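Local coordinates for protein fuculose-1-phosphate aldolase (Thermus thermophilus, PDB 2FK5) that belongs to the class II aldolase and adducin family and has the AraD-like fold of that family, at residues Pro58-Ile63 and Val77-Gly82. Numbering follows the deposited sequence.
Sequences PLEGPI and VYRRTG
Y78 and R79, near the C-terminal end of helix 71-80, meet L59 and E60 in the loop that leaves strand 54-58. In this AraD-like class II aldolase fold that strand is the outermost one on its side of the sheet within the chain. The contact thus ties the loop at the sheet margin to the helix that follows it. Y78 touches with its CB, 3.8 Å from CD2 of L59. The two side chains cross at about a right angle. The tyrosine ring turns from the loop to meet F37, and its OH hydrogen-bonds to S30. R79 makes the polar part of the contact. Its chain runs extended from CG to NE (chi2 173°), which carries the guanidinium across to the loop backbone. There the carbonyl O of L59, at the guanidinium edge, accepts two hydrogen bonds. NH2 of R79 gives one at 2.8 Å, nearly in line with C=O (170°); NE gives the other, more bent, at 3.0 Å. E60 adds a salt bridge, OE2 to NE of R79, at 3.3 Å. Carboxylate and guanidinium planes are nearly parallel (12° apart), but OE2 comes in obliquely, so this is no in-plane, two-pronged pair. NH1 of R79 has a second carboxylate partner, E76. The backbone O of E60 hydrogen-bonds to S135 of the second subunit. T81 is the first residue past the helix; its N hydrogen-bonds to O of V77 at 2.8 Å.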
ATOM      1  N   PRO A  58     -13.003 -31.959   0.651  1.00 30.58           N
ATOM      2  CA  PRO A  58     -13.102 -33.046  -0.327  1.00 28.30           C
ATOM      3  C   PRO A  58     -14.324 -32.837  -1.210  1.00 23.10           C
ATOM      4  O   PRO A  58     -15.262 -32.154  -0.808  1.00 29.76           O
ATOM      5  CB  PRO A  58     -13.219 -34.287   0.559  1.00 31.64           C
ATOM      6  CG  PRO A  58     -14.043 -33.784   1.714  1.00 29.27           C
ATOM      7  CD  PRO A  58     -13.477 -32.384   1.982  1.00 28.76           C
ATOM      8  N   LEU A  59     -14.312 -33.399  -2.416  1.00 24.74           N
ATOM      9  CA  LEU A  59     -15.461 -33.269  -3.307  1.00 29.65           C
ATOM     10  C   LEU A  59     -16.582 -34.159  -2.784  1.00 31.60           C
ATOM     11  O   LEU A  59     -17.765 -33.886  -2.997  1.00 32.68           O
ATOM     12  CB  LEU A  59     -15.102 -33.675  -4.741  1.00 25.40           C
ATOM     13  CG  LEU A  59     -14.125 -32.762  -5.490  1.00 33.64           C
ATOM     14  CD1 LEU A  59     -14.050 -33.172  -6.956  1.00 37.06           C
ATOM     15  CD2 LEU A  59     -14.587 -31.321  -5.376  1.00 35.13           C
ATOM     16  N   GLU A  60     -16.199 -35.228  -2.095  1.00 30.71           N
ATOM     17  CA  GLU A  60     -17.169 -36.155  -1.519  1.00 40.48           C
ATOM     18  C   GLU A  60     -16.894 -36.294  -0.032  1.00 38.82           C
ATOM     19  O   GLU A  60     -15.783 -36.620   0.380  1.00 39.40           O
ATOM     20  CB  GLU A  60     -17.085 -37.531  -2.191  1.00 38.63           C
ATOM     21  CG  GLU A  60     -17.467 -37.539  -3.663  1.00 43.25           C
ATOM     22  CD  GLU A  60     -18.817 -36.886  -3.927  1.00 48.67           C
ATOM     23  OE1 GLU A  60     -19.771 -37.144  -3.163  1.00 49.14           O
ATOM     24  OE2 GLU A  60     -18.924 -36.120  -4.906  1.00 58.13           O
ATOM     25  N   GLY A  61     -17.915 -36.048   0.772  1.00 37.70           N
ATOM     26  CA  GLY A  61     -17.749 -36.139   2.206  1.00 40.17           C
ATOM     27  C   GLY A  61     -18.207 -34.856   2.871  1.00 45.30           C
ATOM     28  O   GLY A  61     -18.641 -33.922   2.191  1.00 37.81           O
ATOM     29  N   PRO A  62     -18.121 -34.778   4.206  1.00 45.58           N
ATOM     30  CA  PRO A  62     -18.537 -33.592   4.961  1.00 43.06           C
ATOM     31  C   PRO A  62     -17.672 -32.372   4.670  1.00 33.64           C
ATOM     32  O   PRO A  62     -16.448 -32.479   4.565  1.00 39.95           O
ATOM     33  CB  PRO A  62     -18.390 -34.039   6.420  1.00 43.86           C
ATOM     34  CG  PRO A  62     -18.500 -35.540   6.349  1.00 48.74           C
ATOM     35  CD  PRO A  62     -17.708 -35.859   5.118  1.00 48.59           C
ATOM     36  N   ILE A  63     -18.304 -31.214   4.525  1.00 39.17           N
ATOM     37  CA  ILE A  63     -17.540 -29.993   4.306  1.00 38.08           C
ATOM     38  C   ILE A  63     -17.052 -29.592   5.693  1.00 39.63           C
ATOM     39  O   ILE A  63     -17.855 -29.332   6.586  1.00 40.61           O
ATOM     40  CB  ILE A  63     -18.406 -28.857   3.720  1.00 42.47           C
ATOM     41  CG1 ILE A  63     -18.817 -29.204   2.288  1.00 34.79           C
ATOM     42  CG2 ILE A  63     -17.621 -27.540   3.736  1.00 37.97           C
ATOM     43  CD1 ILE A  63     -19.647 -28.141   1.615  1.00 41.25           C
ATOM     44  N   VAL A  77     -18.804 -26.667  -8.560  1.00 27.67           N
ATOM     45  CA  VAL A  77     -18.102 -26.232  -9.765  1.00 20.19           C
ATOM     46  C   VAL A  77     -16.980 -27.210 -10.098  1.00 19.81           C
ATOM     47  O   VAL A  77     -16.769 -27.560 -11.254  1.00 27.06           O
ATOM     48  CB  VAL A  77     -17.472 -24.817  -9.590  1.00 25.84           C
ATOM     49  CG1 VAL A  77     -16.601 -24.488 -10.785  1.00 24.57           C
ATOM     50  CG2 VAL A  77     -18.560 -23.771  -9.433  1.00 27.87           C
ATOM     51  N   TYR A  78     -16.246 -27.647  -9.084  1.00 22.92           N
ATOM     52  CA  TYR A  78     -15.154 -28.577  -9.330  1.00 18.87           C
ATOM     53  C   TYR A  78     -15.691 -29.949  -9.733  1.00 23.70           C
ATOM     54  O   TYR A  78     -15.082 -30.641 -10.543  1.00 27.62           O
ATOM     55  CB  TYR A  78     -14.270 -28.691  -8.094  1.00 19.80           C
ATOM     56  CG  TYR A  78     -13.437 -27.452  -7.862  1.00 23.25           C
ATOM     57  CD1 TYR A  78     -13.418 -26.829  -6.620  1.00 25.53           C
ATOM     58  CD2 TYR A  78     -12.671 -26.906  -8.891  1.00 25.80           C
ATOM     59  CE1 TYR A  78     -12.648 -25.677  -6.402  1.00 26.32           C
ATOM     60  CE2 TYR A  78     -11.898 -25.755  -8.686  1.00 28.33           C
ATOM     61  CZ  TYR A  78     -11.896 -25.151  -7.438  1.00 21.34           C
ATOM     62  OH  TYR A  78     -11.154 -24.008  -7.225  1.00 24.44           O
ATOM     63  N   ARG A  79     -16.832 -30.327  -9.169  1.00 27.65           N
ATOM     64  CA  ARG A  79     -17.450 -31.610  -9.502  1.00 32.19           C
ATOM     65  C   ARG A  79     -17.886 -31.638 -10.965  1.00 34.74           C
ATOM     66  O   ARG A  79     -17.555 -32.561 -11.701  1.00 41.64           O
ATOM     67  CB  ARG A  79     -18.685 -31.857  -8.635  1.00 25.58           C
ATOM     68  CG  ARG A  79     -18.433 -32.268  -7.194  1.00 31.08           C
ATOM     69  CD  ARG A  79     -19.761 -32.292  -6.438  1.00 34.10           C
ATOM     70  NE  ARG A  79     -19.671 -32.903  -5.115  1.00 33.64           N
ATOM     71  CZ  ARG A  79     -20.687 -32.972  -4.260  1.00 43.59           C
ATOM     72  NH1 ARG A  79     -21.867 -32.459  -4.587  1.00 39.55           N
ATOM     73  NH2 ARG A  79     -20.534 -33.570  -3.085  1.00 33.36           N
ATOM     74  N   ARG A  80     -18.615 -30.607 -11.382  1.00 33.83           N
ATOM     75  CA  ARG A  80     -19.155 -30.530 -12.735  1.00 30.27           C
ATOM     76  C   ARG A  80     -18.318 -29.914 -13.845  1.00 37.78           C
ATOM     77  O   ARG A  80     -18.668 -30.053 -15.014  1.00 39.39           O
ATOM     78  CB  ARG A  80     -20.507 -29.815 -12.691  1.00 30.65           C
ATOM     79  CG  ARG A  80     -21.546 -30.553 -11.881  1.00 40.50           C
ATOM     80  CD  ARG A  80     -22.775 -29.701 -11.620  1.00 41.28           C
ATOM     81  NE  ARG A  80     -23.750 -30.429 -10.817  1.00 43.73           N
ATOM     82  CZ  ARG A  80     -24.738 -31.159 -11.321  1.00 52.45           C
ATOM     83  NH1 ARG A  80     -24.889 -31.252 -12.636  1.00 41.86           N
ATOM     84  NH2 ARG A  80     -25.563 -31.814 -10.511  1.00 45.02           N
ATOM     85  N   THR A  81     -17.223 -29.239 -13.508  1.00 34.07           N
ATOM     86  CA  THR A  81     -16.407 -28.614 -14.544  1.00 29.96           C
ATOM     87  C   THR A  81     -14.939 -28.984 -14.398  1.00 30.00           C
ATOM     88  O   THR A  81     -14.554 -29.670 -13.457  1.00 31.66           O
ATOM     89  CB  THR A  81     -16.497 -27.075 -14.482  1.00 35.25           C
ATOM     90  OG1 THR A  81     -15.745 -26.612 -13.356  1.00 29.20           O
ATOM     91  CG2 THR A  81     -17.946 -26.618 -14.328  1.00 31.54           C
ATOM     92  N   GLY A  82     -14.124 -28.510 -15.336  1.00 31.00           N
ATOM     93  CA  GLY A  82     -12.699 -28.774 -15.288  1.00 34.94           C
ATOM     94  C   GLY A  82     -11.959 -27.623 -14.627  1.00 35.75           C
ATOM     95  O   GLY A  82     -10.745 -27.485 -14.764  1.00 28.20           O
TER